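Local coordinates for protein type I modular polyketide synthase (Streptomyces albus subsp. albus, PDB 6IYR) that probably selects and loads a malonyl-type extender unit from coenzyme A as the acyltransferase domain of a salinomycin polyketide synthase module, at residues L79-V91 with A439-D451. Sequence-based numbering, arbitrary orientation.
Sequences LTRSRAALESRGV and AEAWTHGVPVDWD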
ATOM      1  N   LEU A  79     -20.434  16.182 -14.812  1.00 46.88           N
ATOM      2  CA  LEU A  79     -20.429  14.753 -15.050  1.00 54.37           C
ATOM      3  C   LEU A  79     -20.766  13.948 -13.798  1.00 48.65           C
ATOM      4  O   LEU A  79     -21.333  12.880 -13.897  1.00 58.07           O
ATOM      5  CB  LEU A  79     -19.099  14.305 -15.663  1.00 46.54           C
ATOM      6  CG  LEU A  79     -18.802  14.723 -17.101  1.00 46.92           C
ATOM      7  CD1 LEU A  79     -17.343  14.532 -17.459  1.00 43.96           C
ATOM      8  CD2 LEU A  79     -19.692  13.993 -18.086  1.00 46.72           C
ATOM      9  N   THR A  80     -20.410  14.481 -12.635  1.00 57.19           N
ATOM     10  CA  THR A  80     -20.643  13.802 -11.359  1.00 63.78           C
ATOM     11  C   THR A  80     -21.847  14.291 -10.563  1.00 59.37           C
ATOM     12  O   THR A  80     -22.927  14.478 -11.115  1.00 66.26           O
ATOM     13  CB  THR A  80     -19.388  13.777 -10.457  1.00 72.76           C
ATOM     14  OG1 THR A  80     -18.946  15.111 -10.192  1.00 76.82           O
ATOM     15  CG2 THR A  80     -18.278  13.006 -11.109  1.00 80.36           C
ATOM     16  N   ARG A  81     -21.621  14.478  -9.261  1.00 30.00           N
ATOM     17  CA  ARG A  81     -22.606  14.900  -8.256  1.00 30.00           C
ATOM     18  C   ARG A  81     -23.752  13.908  -8.050  1.00 30.00           C
ATOM     19  O   ARG A  81     -23.529  12.738  -7.716  1.00 30.00           O
ATOM     20  CB  ARG A  81     -23.182  16.265  -8.641  1.00 30.00           C
ATOM     21  CG  ARG A  81     -22.168  17.397  -8.604  1.00 30.00           C
ATOM     22  CD  ARG A  81     -22.750  18.762  -8.939  1.00 30.00           C
ATOM     23  NE  ARG A  81     -21.727  19.803  -8.959  1.00 30.00           N
ATOM     24  CZ  ARG A  81     -21.946  21.055  -9.334  1.00 30.00           C
ATOM     25  NH1 ARG A  81     -23.158  21.432  -9.720  1.00 30.00           N
ATOM     26  NH2 ARG A  81     -20.955  21.938  -9.322  1.00 30.00           N
ATOM     27  N   SER A  82     -24.974  14.379  -8.255  1.00 30.00           N
ATOM     28  CA  SER A  82     -26.156  13.559  -8.034  1.00 30.00           C
ATOM     29  C   SER A  82     -26.224  12.295  -8.883  1.00 30.00           C
ATOM     30  O   SER A  82     -26.686  11.262  -8.399  1.00 30.00           O
ATOM     31  CB  SER A  82     -27.415  14.393  -8.282  1.00 30.00           C
ATOM     32  OG  SER A  82     -27.512  14.779  -9.642  1.00 30.00           O
ATOM     33  N   ARG A  83     -25.770  12.355 -10.131  1.00 30.00           N
ATOM     34  CA  ARG A  83     -25.882  11.179 -10.989  1.00 30.00           C
ATOM     35  C   ARG A  83     -25.162   9.968 -10.413  1.00 30.00           C
ATOM     36  O   ARG A  83     -23.991  10.036 -10.029  1.00 30.00           O
ATOM     37  CB  ARG A  83     -25.337  11.490 -12.383  1.00 30.00           C
ATOM     38  CG  ARG A  83     -26.155  12.513 -13.156  1.00 30.00           C
ATOM     39  CD  ARG A  83     -25.641  12.787 -14.560  1.00 30.00           C
ATOM     40  NE  ARG A  83     -26.416  13.823 -15.234  1.00 30.00           N
ATOM     41  CZ  ARG A  83     -26.108  14.331 -16.419  1.00 30.00           C
ATOM     42  NH1 ARG A  83     -25.038  13.896 -17.072  1.00 30.00           N
ATOM     43  NH2 ARG A  83     -26.871  15.274 -16.957  1.00 30.00           N
ATOM     44  N   ALA A  84     -25.880   8.848 -10.394  1.00 30.00           N
ATOM     45  CA  ALA A  84     -25.352   7.595  -9.898  1.00 30.00           C
ATOM     46  C   ALA A  84     -24.728   6.957 -11.105  1.00 30.00           C
ATOM     47  O   ALA A  84     -25.338   6.854 -12.165  1.00 30.00           O
ATOM     48  CB  ALA A  84     -26.448   6.727  -9.331  1.00 30.00           C
ATOM     49  N   ALA A  85     -23.499   6.525 -10.926  1.00 69.86           N
ATOM     50  CA  ALA A  85     -22.707   5.969 -12.004  1.00 57.41           C
ATOM     51  C   ALA A  85     -22.966   4.487 -12.212  1.00 57.24           C
ATOM     52  O   ALA A  85     -23.121   3.737 -11.266  1.00 53.97           O
ATOM     53  CB  ALA A  85     -21.243   6.226 -11.756  1.00 61.18           C
ATOM     54  N   LEU A  86     -22.984   4.088 -13.474  1.00 46.92           N
ATOM     55  CA  LEU A  86     -23.241   2.719 -13.894  1.00 53.61           C
ATOM     56  C   LEU A  86     -22.054   1.757 -13.809  1.00 46.37           C
ATOM     57  O   LEU A  86     -20.964   2.157 -13.478  1.00 62.26           O
ATOM     58  CB  LEU A  86     -23.882   2.708 -15.272  1.00 58.25           C
ATOM     59  CG  LEU A  86     -25.282   3.317 -15.246  1.00 74.13           C
ATOM     60  CD1 LEU A  86     -26.160   2.551 -14.276  1.00 75.94           C
ATOM     61  CD2 LEU A  86     -25.242   4.775 -14.843  1.00 69.63           C
ATOM     62  N   GLU A  87     -22.308   0.481 -14.064  1.00 49.34           N
ATOM     63  CA  GLU A  87     -21.309  -0.583 -14.000  1.00 46.61           C
ATOM     64  C   GLU A  87     -20.042  -0.495 -14.859  1.00 52.49           C
ATOM     65  O   GLU A  87     -18.985  -0.887 -14.415  1.00 44.45           O
ATOM     66  CB  GLU A  87     -21.970  -1.930 -14.252  1.00 55.25           C
ATOM     67  CG  GLU A  87     -22.953  -2.318 -13.171  1.00 79.06           C
ATOM     68  CD  GLU A  87     -23.143  -3.818 -13.042  1.00105.15           C
ATOM     69  OE1 GLU A  87     -22.807  -4.553 -14.003  1.00 93.23           O
ATOM     70  OE2 GLU A  87     -23.636  -4.253 -11.973  1.00119.08           O
ATOM     71  N   SER A  88     -20.143  -0.036 -16.092  1.00 40.29           N
ATOM     72  CA  SER A  88     -18.974   0.055 -16.934  1.00 41.59           C
ATOM     73  C   SER A  88     -18.480   1.521 -16.961  1.00 45.97           C
ATOM     74  O   SER A  88     -19.292   2.456 -17.023  1.00 42.04           O
ATOM     75  CB  SER A  88     -19.317  -0.515 -18.311  1.00 37.00           C
ATOM     76  OG  SER A  88     -18.533   0.105 -19.292  1.00 55.91           O
ATOM     77  N   ARG A  89     -17.211   1.735 -16.598  1.00 41.70           N
ATOM     78  CA  ARG A  89     -16.768   3.088 -16.192  1.00 34.79           C
ATOM     79  C   ARG A  89     -15.459   3.533 -16.832  1.00 37.20           C
ATOM     80  O   ARG A  89     -14.623   2.707 -17.229  1.00 38.23           O
ATOM     81  CB  ARG A  89     -16.626   3.201 -14.675  1.00 43.13           C
ATOM     82  CG  ARG A  89     -17.923   3.075 -13.901  1.00 37.45           C
ATOM     83  CD  ARG A  89     -17.632   3.003 -12.401  1.00 38.04           C
ATOM     84  NE  ARG A  89     -18.863   3.021 -11.639  1.00 38.43           N
ATOM     85  CZ  ARG A  89     -18.951   3.265 -10.343  1.00 40.65           C
ATOM     86  NH1 ARG A  89     -20.132   3.256  -9.760  1.00 40.01           N
ATOM     87  NH2 ARG A  89     -17.883   3.531  -9.623  1.00 35.94           N
ATOM     88  N   GLY A  90     -15.282   4.855 -16.914  1.00 30.92           N
ATOM     89  CA  GLY A  90     -14.112   5.425 -17.559  1.00 32.82           C
ATOM     90  C   GLY A  90     -13.800   6.772 -16.952  1.00 27.24           C
ATOM     91  O   GLY A  90     -14.687   7.463 -16.446  1.00 29.67           O
ATOM     92  N   VAL A  91     -12.513   7.105 -16.897  1.00 29.00           N
ATOM     93  CA  VAL A  91     -12.095   8.405 -16.399  1.00 28.54           C
ATOM     94  C   VAL A  91     -11.029   8.919 -17.338  1.00 31.85           C
ATOM     95  O   VAL A  91     -10.154   8.156 -17.772  1.00 33.36           O
ATOM     96  CB  VAL A  91     -11.499   8.325 -14.989  1.00 34.53           C
ATOM     97  CG1 VAL A  91     -11.187   9.716 -14.491  1.00 33.36           C
ATOM     98  CG2 VAL A  91     -12.437   7.621 -14.029  1.00 30.55           C
ATOM     99  N   ALA A 439      -8.746   6.922  -9.851  1.00 33.11           N
ATOM    100  CA  ALA A 439      -9.557   6.588 -11.029  1.00 33.80           C
ATOM    101  C   ALA A 439      -9.712   5.105 -11.218  1.00 30.11           C
ATOM    102  O   ALA A 439     -10.803   4.627 -11.526  1.00 29.75           O
ATOM    103  CB  ALA A 439      -8.930   7.182 -12.282  1.00 34.10           C
ATOM    104  N   GLU A 440      -8.602   4.379 -11.183  1.00 28.67           N
ATOM    105  CA  GLU A 440      -8.662   2.920 -11.284  1.00 34.77           C
ATOM    106  C   GLU A 440      -9.612   2.373 -10.255  1.00 29.41           C
ATOM    107  O   GLU A 440     -10.401   1.465 -10.526  1.00 33.96           O
ATOM    108  CB  GLU A 440      -7.319   2.272 -11.014  1.00 37.93           C
ATOM    109  CG  GLU A 440      -6.278   2.543 -12.058  1.00 52.60           C
ATOM    110  CD  GLU A 440      -4.899   2.209 -11.554  1.00 64.07           C
ATOM    111  OE1 GLU A 440      -4.764   1.156 -10.877  1.00 61.21           O
ATOM    112  OE2 GLU A 440      -3.986   3.028 -11.793  1.00 51.23           O
ATOM    113  N   ALA A 441      -9.448   2.845  -9.042  1.00 29.23           N
ATOM    114  CA  ALA A 441     -10.307   2.353  -7.966  1.00 34.35           C
ATOM    115  C   ALA A 441     -11.763   2.599  -8.317  1.00 29.84           C
ATOM    116  O   ALA A 441     -12.599   1.702  -8.243  1.00 34.34           O
ATOM    117  CB  ALA A 441      -9.982   3.053  -6.676  1.00 27.75           C
ATOM    118  N   TRP A 442     -12.077   3.852  -8.599  1.00 32.51           N
ATOM    119  CA  TRP A 442     -13.454   4.248  -8.907  1.00 31.92           C
ATOM    120  C   TRP A 442     -14.032   3.430 -10.061  1.00 31.02           C
ATOM    121  O   TRP A 442     -15.157   2.941  -9.975  1.00 31.26           O
ATOM    122  CB  TRP A 442     -13.523   5.751  -9.191  1.00 34.33           C
ATOM    123  CG  TRP A 442     -14.882   6.206  -9.497  1.00 39.04           C
ATOM    124  CD1 TRP A 442     -15.837   6.554  -8.603  1.00 37.79           C
ATOM    125  CD2 TRP A 442     -15.492   6.290 -10.800  1.00 37.84           C
ATOM    126  NE1 TRP A 442     -17.014   6.831  -9.258  1.00 35.83           N
ATOM    127  CE2 TRP A 442     -16.812   6.731 -10.609  1.00 38.55           C
ATOM    128  CE3 TRP A 442     -15.013   6.137 -12.105  1.00 40.69           C
ATOM    129  CZ2 TRP A 442     -17.676   7.001 -11.673  1.00 40.18           C
ATOM    130  CZ3 TRP A 442     -15.877   6.394 -13.169  1.00 47.13           C
ATOM    131  CH2 TRP A 442     -17.195   6.810 -12.942  1.00 41.63           C
ATOM    132  N   THR A 443     -13.230   3.133 -11.074  1.00 31.07           N
ATOM    133  CA  THR A 443     -13.758   2.353 -12.171  1.00 32.19           C
ATOM    134  C   THR A 443     -14.130   0.964 -11.722  1.00 43.24           C
ATOM    135  O   THR A 443     -14.914   0.293 -12.384  1.00 37.30           O
ATOM    136  CB  THR A 443     -12.825   2.286 -13.407  1.00 32.55           C
ATOM    137  OG1 THR A 443     -11.599   1.613 -13.105  1.00 34.75           O
ATOM    138  CG2 THR A 443     -12.584   3.704 -13.986  1.00 30.71           C
ATOM    139  N   HIS A 444     -13.573   0.518 -10.595  1.00 33.98           N
ATOM    140  CA  HIS A 444     -13.854  -0.836 -10.136  1.00 33.93           C
ATOM    141  C   HIS A 444     -14.940  -0.837  -9.082  1.00 30.22           C
ATOM    142  O   HIS A 444     -15.323  -1.895  -8.581  1.00 30.25           O
ATOM    143  CB  HIS A 444     -12.588  -1.490  -9.573  1.00 33.19           C
ATOM    144  CG  HIS A 444     -11.583  -1.830 -10.613  1.00 33.72           C
ATOM    145  ND1 HIS A 444     -11.941  -2.332 -11.848  1.00 41.34           N
ATOM    146  CD2 HIS A 444     -10.255  -1.584 -10.680  1.00 33.31           C
ATOM    147  CE1 HIS A 444     -10.861  -2.472 -12.595  1.00 30.51           C
ATOM    148  NE2 HIS A 444      -9.818  -2.087 -11.883  1.00 38.17           N
ATOM    149  N   GLY A 445     -15.386   0.354  -8.706  1.00 32.70           N
ATOM    150  CA  GLY A 445     -16.522   0.504  -7.818  1.00 32.21           C
ATOM    151  C   GLY A 445     -16.098   0.912  -6.429  1.00 38.84           C
ATOM    152  O   GLY A 445     -16.912   1.034  -5.526  1.00 37.89           O
ATOM    153  N   VAL A 446     -14.831   1.227  -6.248  1.00 36.71           N
ATOM    154  CA  VAL A 446     -14.452   1.835  -4.985  1.00 33.53           C
ATOM    155  C   VAL A 446     -15.059   3.218  -4.936  1.00 35.90           C
ATOM    156  O   VAL A 446     -14.938   3.969  -5.906  1.00 37.44           O
ATOM    157  CB  VAL A 446     -12.937   1.932  -4.894  1.00 32.04           C
ATOM    158  CG1 VAL A 446     -12.534   2.580  -3.599  1.00 32.79           C
ATOM    159  CG2 VAL A 446     -12.335   0.555  -5.046  1.00 32.38           C
ATOM    160  N   PRO A 447     -15.674   3.595  -3.799  1.00 44.56           N
ATOM    161  CA  PRO A 447     -16.507   4.809  -3.770  1.00 47.86           C
ATOM    162  C   PRO A 447     -15.720   6.096  -3.568  1.00 43.82           C
ATOM    163  O   PRO A 447     -15.943   6.823  -2.620  1.00 42.04           O
ATOM    164  CB  PRO A 447     -17.469   4.562  -2.602  1.00 47.88           C
ATOM    165  CG  PRO A 447     -16.735   3.619  -1.699  1.00 43.87           C
ATOM    166  CD  PRO A 447     -15.760   2.833  -2.541  1.00 49.57           C
ATOM    167  N   VAL A 448     -14.923   6.454  -4.561  1.00 42.69           N
ATOM    168  CA  VAL A 448     -14.257   7.729  -4.562  1.00 38.89           C
ATOM    169  C   VAL A 448     -15.322   8.833  -4.602  1.00 37.57           C
ATOM    170  O   VAL A 448     -16.324   8.718  -5.300  1.00 40.64           O
ATOM    171  CB  VAL A 448     -13.330   7.826  -5.795  1.00 41.40           C
ATOM    172  CG1 VAL A 448     -12.662   9.199  -5.885  1.00 39.86           C
ATOM    173  CG2 VAL A 448     -12.303   6.705  -5.750  1.00 42.99           C
ATOM    174  N   ASP A 449     -15.056   9.911  -3.895  1.00 37.91           N
ATOM    175  CA  ASP A 449     -15.879  11.096  -3.946  1.00 41.54           C
ATOM    176  C   ASP A 449     -15.174  12.197  -4.712  1.00 34.45           C
ATOM    177  O   ASP A 449     -14.247  12.844  -4.212  1.00 40.25           O
ATOM    178  CB  ASP A 449     -16.171  11.576  -2.531  1.00 39.60           C
ATOM    179  CG  ASP A 449     -17.092  12.800  -2.511  1.00 52.84           C
ATOM    180  OD1 ASP A 449     -17.576  13.232  -3.573  1.00 46.32           O
ATOM    181  OD2 ASP A 449     -17.284  13.376  -1.436  1.00 50.09           O
ATOM    182  N   TRP A 450     -15.574  12.393  -5.961  1.00 35.21           N
ATOM    183  CA  TRP A 450     -14.811  13.262  -6.858  1.00 31.88           C
ATOM    184  C   TRP A 450     -14.808  14.729  -6.484  1.00 37.40           C
ATOM    185  O   TRP A 450     -13.860  15.437  -6.815  1.00 40.40           O
ATOM    186  CB  TRP A 450     -15.252  13.048  -8.289  1.00 31.35           C
ATOM    187  CG  TRP A 450     -14.816  11.699  -8.758  1.00 33.70           C
ATOM    188  CD1 TRP A 450     -15.598  10.633  -8.985  1.00 35.35           C
ATOM    189  CD2 TRP A 450     -13.473  11.287  -9.038  1.00 34.16           C
ATOM    190  NE1 TRP A 450     -14.837   9.563  -9.386  1.00 39.15           N
ATOM    191  CE2 TRP A 450     -13.529   9.953  -9.463  1.00 36.96           C
ATOM    192  CE3 TRP A 450     -12.227  11.924  -8.978  1.00 35.07           C
ATOM    193  CZ2 TRP A 450     -12.385   9.235  -9.833  1.00 33.53           C
ATOM    194  CZ3 TRP A 450     -11.115  11.238  -9.396  1.00 31.40           C
ATOM    195  CH2 TRP A 450     -11.195   9.894  -9.790  1.00 31.80           C
ATOM    196  N   ASP A 451     -15.782  15.144  -5.671  1.00 40.78           N
ATOM    197  CA  ASP A 451     -15.790  16.476  -5.072  1.00 39.37           C
ATOM    198  C   ASP A 451     -14.531  16.790  -4.256  1.00 52.96           C
ATOM    199  O   ASP A 451     -14.189  17.964  -4.072  1.00 41.37           O
ATOM    200  CB  ASP A 451     -17.033  16.646  -4.185  1.00 49.08           C
ATOM    201  CG  ASP A 451     -18.339  16.702  -4.997  1.00 55.74           C
ATOM    202  OD1 ASP A 451     -18.272  16.986  -6.207  1.00 50.19           O
ATOM    203  OD2 ASP A 451     -19.426  16.449  -4.433  1.00 52.40           O
TER
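Arg89 lies across the indole of Trp442, joining the middle strand of the three-stranded antiparallel sheet 41-47/88-94/116-120 to the C-terminal end of helix 431-443, which closes in a Schellman motif at Gly445. The stack is cation-pi and offset: the guanidinium and indole planes are 24° apart, and Arg89 CZ sits 4.4 Å from the centroid of the five-membered ring. Arg89 CD adds a CH-pi contact, 3.8 Å from the centroid of the six-membered ring and almost straight above it. CG of Trp442 stands anti to its backbone N (chi1 -180°), which swings the ring toward the strand; Trp450 NE1 lies above the opposite face, toward its rim.

Two hydrogen bonds, through NH2 and NE, hold the guanidinium and limit its rotation. Arg89 NH2 donates to Trp442 O at 2.8 Å, a somewhat bent bond (146°), and that carbonyl also accepts Gly445 N from the opposite face of its plane, so this oxygen is held by two donors, one from each segment. Arg89 NE donates in the guanidinium plane to Leu86 O at 2.9 Å, tying the arginine to the loop that leads into its strand.

Apolar contacts flank the stack. Ala85 CB meets Trp442 CZ2, and Val91 CB packs on Ala439 CB; farther along, the poorly ordered Thr80 brings CG2 loosely to Trp450 CB. Val91 CG2 approaches the indole obliquely and comes within 3.5 Å of Trp442 CE3.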